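Local coordinates for protein ABC transporter (Thermotoga maritima, PDB 1JI0) that binds ATP and, judging by its family, probably hydrolyses it to power the transport of branched-chain amino acids across the membrane, at residues 161-166 and 190-195. Residues are numbered along the deposited sequence; the frame is centred on the assembly and turned at random.
Sequences LMMDEP and TTILLV. With ATP (adenosine-5'-triphosphate), chain B.
Leu161, Met163 and Glu165 alternate with Thr191, Leu193 and Val195 in a ladder of five backbone hydrogen bonds, and a 7° angle between the strand directions identifies 161-164 and 192-195 as parallel neighbours. The bond from Val195 N to Met163 O is nearly straight (2.9 Å). The last rung, Glu165 N to Val195 O at 2.8 Å, is more bent (148°), where the strand gives way to loop.

Packing is tight beside that rung: the Pro166 ring crosses the end of Leu194, with CG 3.4 Å from Leu194 CD1. On the other face Asp164 and Val195 lie side by side; with CG anti to the backbone N (chi1 -166°), Asp164 brings OD1 within 3.5 Å of Val195 CG1, while OD2 is hydrogen-bonded to Thr46. The opposite end is looser: Thr190, partly exposed, reaches Leu161 only through CG2, 4.0 Å from Leu161 CB.

Just past the C-terminal end of strand 161-164, in the nucleotide pocket, Glu165 OE2 stands 3.2 Å from ATP O1G, with the Glu88 carboxylate, a like charge, close by. The hydrophobic strand ending in Asp164, with Glu165 directly after it, fits the Walker B motif of ABC ATPases, whose glutamate is generally regarded as the catalytic base. An alanine at Glu165 would probably leave the gamma-phosphate with Asp164 but without the second carboxylate beside it, while the backbone rung to Val195 could persist.

The two strands belong to a beta-alpha-beta unit whose helix 172-187 covers the Met163 and Leu194 face. Helix 45-52, following the P-loop, packs on Met162 and Val195 across the sheet, and strands 83-86 and 34-38 flank the pair.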
loop_
_atom_site.group_PDB
_atom_site.type_symbol
_atom_site.label_atom_id
_atom_site.label_comp_id
_atom_site.label_asym_id
_atom_site.label_seq_id
_atom_site.Cartn_x
_atom_site.Cartn_y
_atom_site.Cartn_z
ATOM N N LEU A 161 5.675 -0.665 2.747
ATOM C CA LEU A 161 4.953 -1.091 1.546
ATOM C C LEU A 161 3.591 -0.405 1.510
ATOM O O LEU A 161 2.758 -0.615 2.402
ATOM C CB LEU A 161 4.777 -2.613 1.538
ATOM C CG LEU A 161 3.937 -3.248 0.417
ATOM C CD1 LEU A 161 4.565 -2.964 -0.941
ATOM C CD2 LEU A 161 3.838 -4.761 0.638
HETATM N N MSE A 162 3.375 0.430 0.496
HETATM C CA MSE A 162 2.109 1.139 0.338
HETATM C C MSE A 162 1.360 0.498 -0.824
HETATM O O MSE A 162 1.964 0.155 -1.843
HETATM C CB MSE A 162 2.350 2.625 0.057
HETATM C CG MSE A 162 3.200 3.320 1.125
HETATM SE SE MSE A 162 3.151 5.240 1.057
HETATM C CE MSE A 162 1.670 5.547 2.221
HETATM N N MSE A 163 0.049 0.329 -0.666
HETATM C CA MSE A 163 -0.766 -0.301 -1.697
HETATM C C MSE A 163 -2.070 0.468 -1.877
HETATM O O MSE A 163 -2.779 0.742 -0.905
HETATM C CB MSE A 163 -1.060 -1.751 -1.307
HETATM C CG MSE A 163 0.172 -2.578 -0.969
HETATM SE SE MSE A 163 -0.276 -4.415 -0.454
HETATM C CE MSE A 163 0.536 -4.463 1.277
ATOM N N ASP A 164 -2.380 0.820 -3.119
ATOM C CA ASP A 164 -3.591 1.573 -3.418
ATOM C C ASP A 164 -4.624 0.647 -4.041
ATOM O O ASP A 164 -4.469 0.194 -5.181
ATOM C CB ASP A 164 -3.279 2.740 -4.371
ATOM C CG ASP A 164 -4.411 3.755 -4.451
ATOM O OD1 ASP A 164 -5.475 3.540 -3.834
ATOM O OD2 ASP A 164 -4.245 4.782 -5.134
ATOM N N GLU A 165 -5.672 0.369 -3.268
ATOM C CA GLU A 165 -6.774 -0.495 -3.671
ATOM C C GLU A 165 -6.319 -1.775 -4.351
ATOM O O GLU A 165 -6.655 -2.027 -5.503
ATOM C CB GLU A 165 -7.727 0.272 -4.579
ATOM C CG GLU A 165 -8.085 1.624 -4.009
ATOM C CD GLU A 165 -9.536 1.950 -4.179
ATOM O OE1 GLU A 165 -10.368 1.053 -3.930
ATOM O OE2 GLU A 165 -9.852 3.099 -4.553
ATOM N N PRO A 166 -5.567 -2.614 -3.629
ATOM C CA PRO A 166 -5.036 -3.894 -4.112
ATOM C C PRO A 166 -6.119 -4.875 -4.580
ATOM O O PRO A 166 -5.851 -5.752 -5.404
ATOM C CB PRO A 166 -4.291 -4.452 -2.898
ATOM C CG PRO A 166 -4.010 -3.244 -2.058
ATOM C CD PRO A 166 -5.237 -2.413 -2.209
ATOM N N THR A 190 7.044 -6.909 7.471
ATOM C CA THR A 190 6.849 -5.744 6.624
ATOM C C THR A 190 5.747 -4.786 7.091
ATOM O O THR A 190 4.621 -5.196 7.351
ATOM C CB THR A 190 6.562 -6.198 5.187
ATOM O OG1 THR A 190 7.608 -7.083 4.763
ATOM C CG2 THR A 190 6.508 -5.020 4.248
ATOM N N THR A 191 6.090 -3.508 7.194
ATOM C CA THR A 191 5.145 -2.476 7.603
ATOM C C THR A 191 4.355 -2.094 6.363
ATOM O O THR A 191 4.936 -1.849 5.304
ATOM C CB THR A 191 5.886 -1.240 8.141
ATOM O OG1 THR A 191 6.742 -1.640 9.215
ATOM C CG2 THR A 191 4.897 -0.198 8.643
ATOM N N ILE A 192 3.036 -2.044 6.494
ATOM C CA ILE A 192 2.162 -1.738 5.368
ATOM C C ILE A 192 1.167 -0.605 5.590
ATOM O O ILE A 192 0.590 -0.482 6.674
ATOM C CB ILE A 192 1.335 -3.001 4.982
ATOM C CG1 ILE A 192 2.272 -4.120 4.541
ATOM C CG2 ILE A 192 0.316 -2.664 3.886
ATOM C CD1 ILE A 192 1.582 -5.461 4.334
ATOM N N LEU A 193 0.979 0.220 4.558
ATOM C CA LEU A 193 -0.014 1.294 4.578
ATOM C C LEU A 193 -0.936 0.906 3.425
ATOM O O LEU A 193 -0.557 0.966 2.254
ATOM C CB LEU A 193 0.601 2.685 4.343
ATOM C CG LEU A 193 -0.435 3.827 4.417
ATOM C CD1 LEU A 193 -1.333 3.636 5.612
ATOM C CD2 LEU A 193 0.236 5.173 4.551
ATOM N N LEU A 194 -2.143 0.482 3.779
ATOM C CA LEU A 194 -3.126 0.008 2.824
ATOM C C LEU A 194 -4.301 0.957 2.633
ATOM O O LEU A 194 -5.005 1.284 3.590
ATOM C CB LEU A 194 -3.639 -1.358 3.304
ATOM C CG LEU A 194 -4.774 -2.081 2.583
ATOM C CD1 LEU A 194 -4.277 -2.586 1.221
ATOM C CD2 LEU A 194 -5.255 -3.249 3.436
ATOM N N VAL A 195 -4.500 1.406 1.396
ATOM C CA VAL A 195 -5.615 2.278 1.063
ATOM C C VAL A 195 -6.644 1.389 0.359
ATOM O O VAL A 195 -6.312 0.683 -0.590
ATOM C CB VAL A 195 -5.183 3.413 0.118
ATOM C CG1 VAL A 195 -6.410 4.084 -0.463
ATOM C CG2 VAL A 195 -4.341 4.433 0.874
HETATM P PG ATP B . -8.631 6.342 -5.879
HETATM O O1G ATP B . -9.546 5.487 -6.657
HETATM O O2G ATP B . -7.952 5.664 -4.753
HETATM O O3G ATP B . -7.774 7.229 -6.745
HETATM P PB ATP B . -9.328 8.405 -3.900
HETATM O O1B ATP B . -10.534 8.511 -3.019
HETATM O O2B ATP B . -8.056 8.059 -3.291
HETATM O O3B ATP B . -9.638 7.327 -5.084
HETATM P PA ATP B . -8.202 10.867 -5.039
HETATM O O1A ATP B . -7.155 10.322 -5.915
HETATM O O2A ATP B . -7.777 11.624 -3.833
HETATM O O3A ATP B . -9.271 9.724 -4.703
HETATM O "O5'" ATP B . -9.127 11.771 -5.917
HETATM C "C5'" ATP B . -10.275 12.418 -5.359
HETATM C "C4'" ATP B . -10.066 13.880 -5.198
HETATM O "O4'" ATP B . -9.940 14.446 -6.534
HETATM C "C3'" ATP B . -11.263 14.569 -4.592
HETATM O "O3'" ATP B . -10.830 15.444 -3.533
HETATM C "C2'" ATP B . -11.884 15.297 -5.749
HETATM O "O2'" ATP B . -12.577 16.487 -5.387
HETATM C "C1'" ATP B . -10.640 15.691 -6.563
HETATM N N9 ATP B . -10.868 16.103 -8.001
HETATM C C8 ATP B . -10.081 15.821 -9.099
HETATM N N7 ATP B . -10.504 16.310 -10.231
HETATM C C5 ATP B . -11.666 16.974 -9.864
HETATM C C6 ATP B . -12.620 17.729 -10.613
HETATM N N6 ATP B . -12.477 17.901 -11.916
HETATM N N1 ATP B . -13.686 18.275 -9.965
HETATM C C2 ATP B . -13.816 18.093 -8.644
HETATM N N3 ATP B . -12.994 17.408 -7.820
HETATM C C4 ATP B . -11.913 16.860 -8.509
#